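Local coordinates for RagB/SusD domain protein (Flavobacterium johnsoniae, PDB 5J90) that binds chitin as a SusD homolog, probably at the outer membrane as part of a chitin utilization system, at residues P393-N401 against Y444-K452. Numbering follows the deposited sequence.
Sequences PENNSDPVN and YPKLFPVLK
The ring of F448 meets 393-401 with its CD1-CE1 side: at that edge, near the ring plane, lie D398 O, 3.3 Å from F448 CE1, and P399 CA. S397 OG and V400 CG2 come in obliquely from opposite sides of the ring plane, S397 OG 3.5 Å from F448 CE1. With OG anti to the backbone N (chi1 -176°), the serine hydroxyl reaches forward along its own chain and donates to D398 O at 2.8 Å, so this carbonyl both receives the hydroxyl and borders the ring. F448 also touches A269 and S273 of helix 269-277, and R301. V400 CG2 bridges from F448 CD1 (3.9 Å) to the backbone of K446, whose CB abuts V400 O before the lysine chain bends away. P445 CB lies over one face of the N401 carboxamide, 3.6 Å from N401 CG, and K446 N donates to N401 OD1 from that same face (2.9 Å, 154°), well above the carbonyl plane. Q418 also donates to N401 OD1, while N401 ND2 bonds T422, both on helix 413-428. A leucine in place of N401 would probably leave K446 N without this acceptor, and Q418 and T422 without theirs. At the far end, L451 CD1 touches E394 O and N395 OD1, whose amide nitrogen bonds D389. Two irregular loops run roughly antiparallel (166°), joined by side chains in the largely helical SusD-like fold, beside helices 269-277 and 413-428.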
ATOM      1  N   PRO A 393       2.638 -25.229 -28.540  1.00 19.61           N
ATOM      2  CA  PRO A 393       3.892 -24.567 -28.163  1.00 22.49           C
ATOM      3  C   PRO A 393       3.729 -23.089 -27.809  1.00 20.32           C
ATOM      4  O   PRO A 393       4.631 -22.525 -27.190  1.00 19.99           O
ATOM      5  CB  PRO A 393       4.779 -24.743 -29.407  1.00 24.10           C
ATOM      6  CG  PRO A 393       3.832 -25.052 -30.526  1.00 25.41           C
ATOM      7  CD  PRO A 393       2.696 -25.798 -29.901  1.00 20.99           C
ATOM      8  N   GLU A 394       2.607 -22.479 -28.182  1.00 18.54           N
ATOM      9  CA  GLU A 394       2.349 -21.099 -27.791  1.00 20.88           C
ATOM     10  C   GLU A 394       2.284 -20.969 -26.269  1.00 19.77           C
ATOM     11  O   GLU A 394       2.396 -19.869 -25.735  1.00 19.44           O
ATOM     12  CB  GLU A 394       1.063 -20.562 -28.435  1.00 22.44           C
ATOM     13  CG  GLU A 394      -0.227 -21.265 -28.010  1.00 24.75           C
ATOM     14  CD  GLU A 394      -0.645 -22.384 -28.955  1.00 24.95           C
ATOM     15  OE1 GLU A 394       0.243 -23.041 -29.547  1.00 25.19           O
ATOM     16  OE2 GLU A 394      -1.866 -22.604 -29.107  1.00 26.85           O
ATOM     17  N   ASN A 395       2.123 -22.096 -25.579  1.00 18.63           N
ATOM     18  CA  ASN A 395       2.056 -22.100 -24.117  1.00 17.65           C
ATOM     19  C   ASN A 395       3.396 -22.371 -23.441  1.00 16.88           C
ATOM     20  O   ASN A 395       3.467 -22.443 -22.214  1.00 17.17           O
ATOM     21  CB  ASN A 395       1.019 -23.114 -23.637  1.00 16.44           C
ATOM     22  CG  ASN A 395      -0.384 -22.763 -24.085  1.00 15.17           C
ATOM     23  OD1 ASN A 395      -0.715 -21.589 -24.265  1.00 18.42           O
ATOM     24  ND2 ASN A 395      -1.221 -23.780 -24.260  1.00 16.44           N
ATOM     25  N   ASN A 396       4.451 -22.523 -24.240  1.00 16.38           N
ATOM     26  CA  ASN A 396       5.782 -22.827 -23.713  1.00 18.16           C
ATOM     27  C   ASN A 396       6.395 -21.658 -22.952  1.00 14.87           C
ATOM     28  O   ASN A 396       6.012 -20.502 -23.153  1.00 18.10           O
ATOM     29  CB  ASN A 396       6.743 -23.214 -24.844  1.00 18.77           C
ATOM     30  CG  ASN A 396       6.392 -24.533 -25.497  1.00 19.91           C
ATOM     31  OD1 ASN A 396       5.389 -25.163 -25.163  1.00 17.99           O
ATOM     32  ND2 ASN A 396       7.215 -24.949 -26.455  1.00 23.60           N
ATOM     33  N   SER A 397       7.359 -21.961 -22.087  1.00 15.43           N
ATOM     34  CA  SER A 397       8.134 -20.910 -21.439  1.00 15.20           C
ATOM     35  C   SER A 397       9.507 -21.374 -20.977  1.00 14.48           C
ATOM     36  O   SER A 397       9.665 -22.504 -20.519  1.00 15.87           O
ATOM     37  CB  SER A 397       7.379 -20.357 -20.229  1.00 16.39           C
ATOM     38  OG  SER A 397       8.100 -19.280 -19.650  1.00 16.20           O
ATOM     39  N   ASP A 398      10.490 -20.481 -21.074  1.00 15.71           N
ATOM     40  CA  ASP A 398      11.753 -20.660 -20.370  1.00 16.97           C
ATOM     41  C   ASP A 398      11.447 -20.647 -18.875  1.00 16.43           C
ATOM     42  O   ASP A 398      10.462 -20.042 -18.445  1.00 15.48           O
ATOM     43  CB  ASP A 398      12.722 -19.511 -20.674  1.00 19.46           C
ATOM     44  CG  ASP A 398      13.166 -19.474 -22.124  1.00 27.88           C
ATOM     45  OD1 ASP A 398      13.134 -20.530 -22.788  1.00 29.22           O
ATOM     46  OD2 ASP A 398      13.562 -18.384 -22.590  1.00 29.70           O
ATOM     47  N   PRO A 399      12.290 -21.302 -18.073  1.00 14.60           N
ATOM     48  CA  PRO A 399      12.053 -21.297 -16.626  1.00 13.66           C
ATOM     49  C   PRO A 399      12.168 -19.890 -16.044  1.00 14.63           C
ATOM     50  O   PRO A 399      12.903 -19.056 -16.577  1.00 16.06           O
ATOM     51  CB  PRO A 399      13.175 -22.187 -16.086  1.00 15.87           C
ATOM     52  CG  PRO A 399      14.258 -22.100 -17.122  1.00 16.84           C
ATOM     53  CD  PRO A 399      13.547 -21.984 -18.434  1.00 14.84           C
ATOM     54  N   VAL A 400      11.437 -19.634 -14.961  1.00 13.04           N
ATOM     55  CA  VAL A 400      11.509 -18.340 -14.278  1.00 14.60           C
ATOM     56  C   VAL A 400      12.035 -18.413 -12.841  1.00 13.08           C
ATOM     57  O   VAL A 400      12.594 -17.434 -12.353  1.00 13.06           O
ATOM     58  CB  VAL A 400      10.151 -17.583 -14.291  1.00 13.53           C
ATOM     59  CG1 VAL A 400       9.789 -17.166 -15.711  1.00 15.42           C
ATOM     60  CG2 VAL A 400       9.036 -18.420 -13.666  1.00 13.71           C
ATOM     61  N   ASN A 401      11.851 -19.541 -12.151  1.00 13.05           N
ATOM     62  CA  ASN A 401      12.344 -19.636 -10.775  1.00 12.06           C
ATOM     63  C   ASN A 401      13.754 -20.210 -10.796  1.00 13.37           C
ATOM     64  O   ASN A 401      13.977 -21.413 -10.589  1.00 15.01           O
ATOM     65  CB  ASN A 401      11.413 -20.470  -9.881  1.00 11.76           C
ATOM     66  CG  ASN A 401      11.591 -20.148  -8.403  1.00 10.55           C
ATOM     67  OD1 ASN A 401      11.556 -18.983  -8.005  1.00 11.19           O
ATOM     68  ND2 ASN A 401      11.805 -21.168  -7.589  1.00 11.83           N
ATOM     69  N   TYR A 444       7.666 -14.744  -4.484  1.00  8.49           N
ATOM     70  CA  TYR A 444       8.341 -16.029  -4.670  1.00  9.12           C
ATOM     71  C   TYR A 444       7.373 -17.185  -4.415  1.00  9.98           C
ATOM     72  O   TYR A 444       6.390 -17.025  -3.697  1.00  9.38           O
ATOM     73  CB  TYR A 444       9.526 -16.144  -3.703  1.00  9.53           C
ATOM     74  CG  TYR A 444      10.598 -15.089  -3.889  1.00  9.88           C
ATOM     75  CD1 TYR A 444      11.092 -14.790  -5.152  1.00 10.17           C
ATOM     76  CD2 TYR A 444      11.114 -14.403  -2.798  1.00  8.83           C
ATOM     77  CE1 TYR A 444      12.084 -13.818  -5.326  1.00 10.67           C
ATOM     78  CE2 TYR A 444      12.095 -13.427  -2.958  1.00  8.14           C
ATOM     79  CZ  TYR A 444      12.576 -13.147  -4.222  1.00 10.11           C
ATOM     80  OH  TYR A 444      13.555 -12.182  -4.379  1.00 13.01           O
ATOM     81  N   PRO A 445       7.628 -18.354  -5.025  1.00  8.68           N
ATOM     82  CA  PRO A 445       8.617 -18.495  -6.096  1.00  9.57           C
ATOM     83  C   PRO A 445       8.150 -17.725  -7.326  1.00 10.31           C
ATOM     84  O   PRO A 445       6.983 -17.324  -7.404  1.00  9.89           O
ATOM     85  CB  PRO A 445       8.581 -19.997  -6.388  1.00 11.01           C
ATOM     86  CG  PRO A 445       7.148 -20.384  -6.111  1.00  9.34           C
ATOM     87  CD  PRO A 445       6.784 -19.556  -4.890  1.00  9.63           C
ATOM     88  N   LYS A 446       9.055 -17.491  -8.272  1.00 10.19           N
ATOM     89  CA  LYS A 446       8.670 -16.893  -9.543  1.00 10.65           C
ATOM     90  C   LYS A 446       7.711 -17.844 -10.265  1.00 10.41           C
ATOM     91  O   LYS A 446       7.953 -19.052 -10.320  1.00 10.88           O
ATOM     92  CB  LYS A 446       9.900 -16.625 -10.422  1.00 12.16           C
ATOM     93  CG  LYS A 446      11.011 -15.818  -9.747  1.00 14.14           C
ATOM     94  CD  LYS A 446      10.542 -14.451  -9.281  1.00 15.58           C
ATOM     95  CE  LYS A 446      10.214 -13.539 -10.448  1.00 17.12           C
ATOM     96  NZ  LYS A 446      10.042 -12.120 -10.004  1.00 22.53           N
ATOM     97  N   LEU A 447       6.629 -17.289 -10.805  1.00 10.39           N
ATOM     98  CA  LEU A 447       5.592 -18.060 -11.495  1.00 10.81           C
ATOM     99  C   LEU A 447       5.424 -17.602 -12.941  1.00 11.33           C
ATOM    100  O   LEU A 447       5.677 -16.446 -13.277  1.00 11.84           O
ATOM    101  CB  LEU A 447       4.249 -17.917 -10.762  1.00 10.30           C
ATOM    102  CG  LEU A 447       4.195 -18.361  -9.297  1.00  9.76           C
ATOM    103  CD1 LEU A 447       2.823 -18.060  -8.694  1.00 11.79           C
ATOM    104  CD2 LEU A 447       4.540 -19.843  -9.145  1.00 10.90           C
ATOM    105  N   PHE A 448       4.967 -18.501 -13.807  1.00 10.70           N
ATOM    106  CA  PHE A 448       4.712 -18.118 -15.196  1.00 11.96           C
ATOM    107  C   PHE A 448       3.533 -17.152 -15.282  1.00 12.97           C
ATOM    108  O   PHE A 448       2.454 -17.435 -14.759  1.00 12.45           O
ATOM    109  CB  PHE A 448       4.404 -19.350 -16.057  1.00 11.14           C
ATOM    110  CG  PHE A 448       5.532 -20.347 -16.136  1.00 12.48           C
ATOM    111  CD1 PHE A 448       6.819 -19.944 -16.466  1.00 12.86           C
ATOM    112  CD2 PHE A 448       5.297 -21.690 -15.899  1.00 12.52           C
ATOM    113  CE1 PHE A 448       7.850 -20.864 -16.551  1.00 13.81           C
ATOM    114  CE2 PHE A 448       6.325 -22.616 -15.979  1.00 13.83           C
ATOM    115  CZ  PHE A 448       7.598 -22.203 -16.306  1.00 11.64           C
ATOM    116  N   PRO A 449       3.717 -16.015 -15.969  1.00 11.52           N
ATOM    117  CA  PRO A 449       2.608 -15.068 -16.138  1.00 11.68           C
ATOM    118  C   PRO A 449       1.509 -15.625 -17.043  1.00 13.49           C
ATOM    119  O   PRO A 449       1.774 -16.459 -17.914  1.00 13.09           O
ATOM    120  CB  PRO A 449       3.277 -13.856 -16.796  1.00 13.03           C
ATOM    121  CG  PRO A 449       4.503 -14.416 -17.468  1.00 17.86           C
ATOM    122  CD  PRO A 449       4.979 -15.496 -16.526  1.00 14.05           C
ATOM    123  N   VAL A 450       0.275 -15.180 -16.848  1.00 11.34           N
ATOM    124  CA  VAL A 450      -0.807 -15.610 -17.730  1.00 11.04           C
ATOM    125  C   VAL A 450      -0.565 -15.094 -19.147  1.00 13.11           C
ATOM    126  O   VAL A 450       0.129 -14.096 -19.346  1.00 12.98           O
ATOM    127  CB  VAL A 450      -2.211 -15.164 -17.232  1.00 11.07           C
ATOM    128  CG1 VAL A 450      -2.513 -15.774 -15.866  1.00 12.30           C
ATOM    129  CG2 VAL A 450      -2.340 -13.634 -17.205  1.00 13.09           C
ATOM    130  N   LEU A 451      -1.130 -15.794 -20.127  1.00 13.35           N
ATOM    131  CA  LEU A 451      -1.037 -15.395 -21.531  1.00 13.23           C
ATOM    132  C   LEU A 451      -2.294 -14.666 -21.975  1.00 15.81           C
ATOM    133  O   LEU A 451      -2.274 -13.935 -22.966  1.00 16.83           O
ATOM    134  CB  LEU A 451      -0.814 -16.620 -22.418  1.00 14.88           C
ATOM    135  CG  LEU A 451       0.517 -17.318 -22.168  1.00 16.80           C
ATOM    136  CD1 LEU A 451       0.629 -18.592 -23.006  1.00 18.60           C
ATOM    137  CD2 LEU A 451       1.670 -16.374 -22.455  1.00 18.90           C
ATOM    138  N   LYS A 452      -3.389 -14.877 -21.245  1.00 12.94           N
ATOM    139  CA  LYS A 452      -4.656 -14.207 -21.514  1.00 14.45           C
ATOM    140  C   LYS A 452      -5.127 -13.493 -20.249  1.00 13.93           C
ATOM    141  O   LYS A 452      -5.229 -14.102 -19.178  1.00 13.17           O
ATOM    142  CB  LYS A 452      -5.721 -15.212 -21.968  1.00 16.00           C
ATOM    143  CG  LYS A 452      -5.419 -15.930 -23.288  1.00 16.01           C
ATOM    144  CD  LYS A 452      -5.344 -14.940 -24.442  1.00 18.77           C
ATOM    145  CE  LYS A 452      -5.265 -15.640 -25.791  1.00 25.18           C
ATOM    146  NZ  LYS A 452      -5.340 -14.660 -26.917  1.00 31.44           N
TER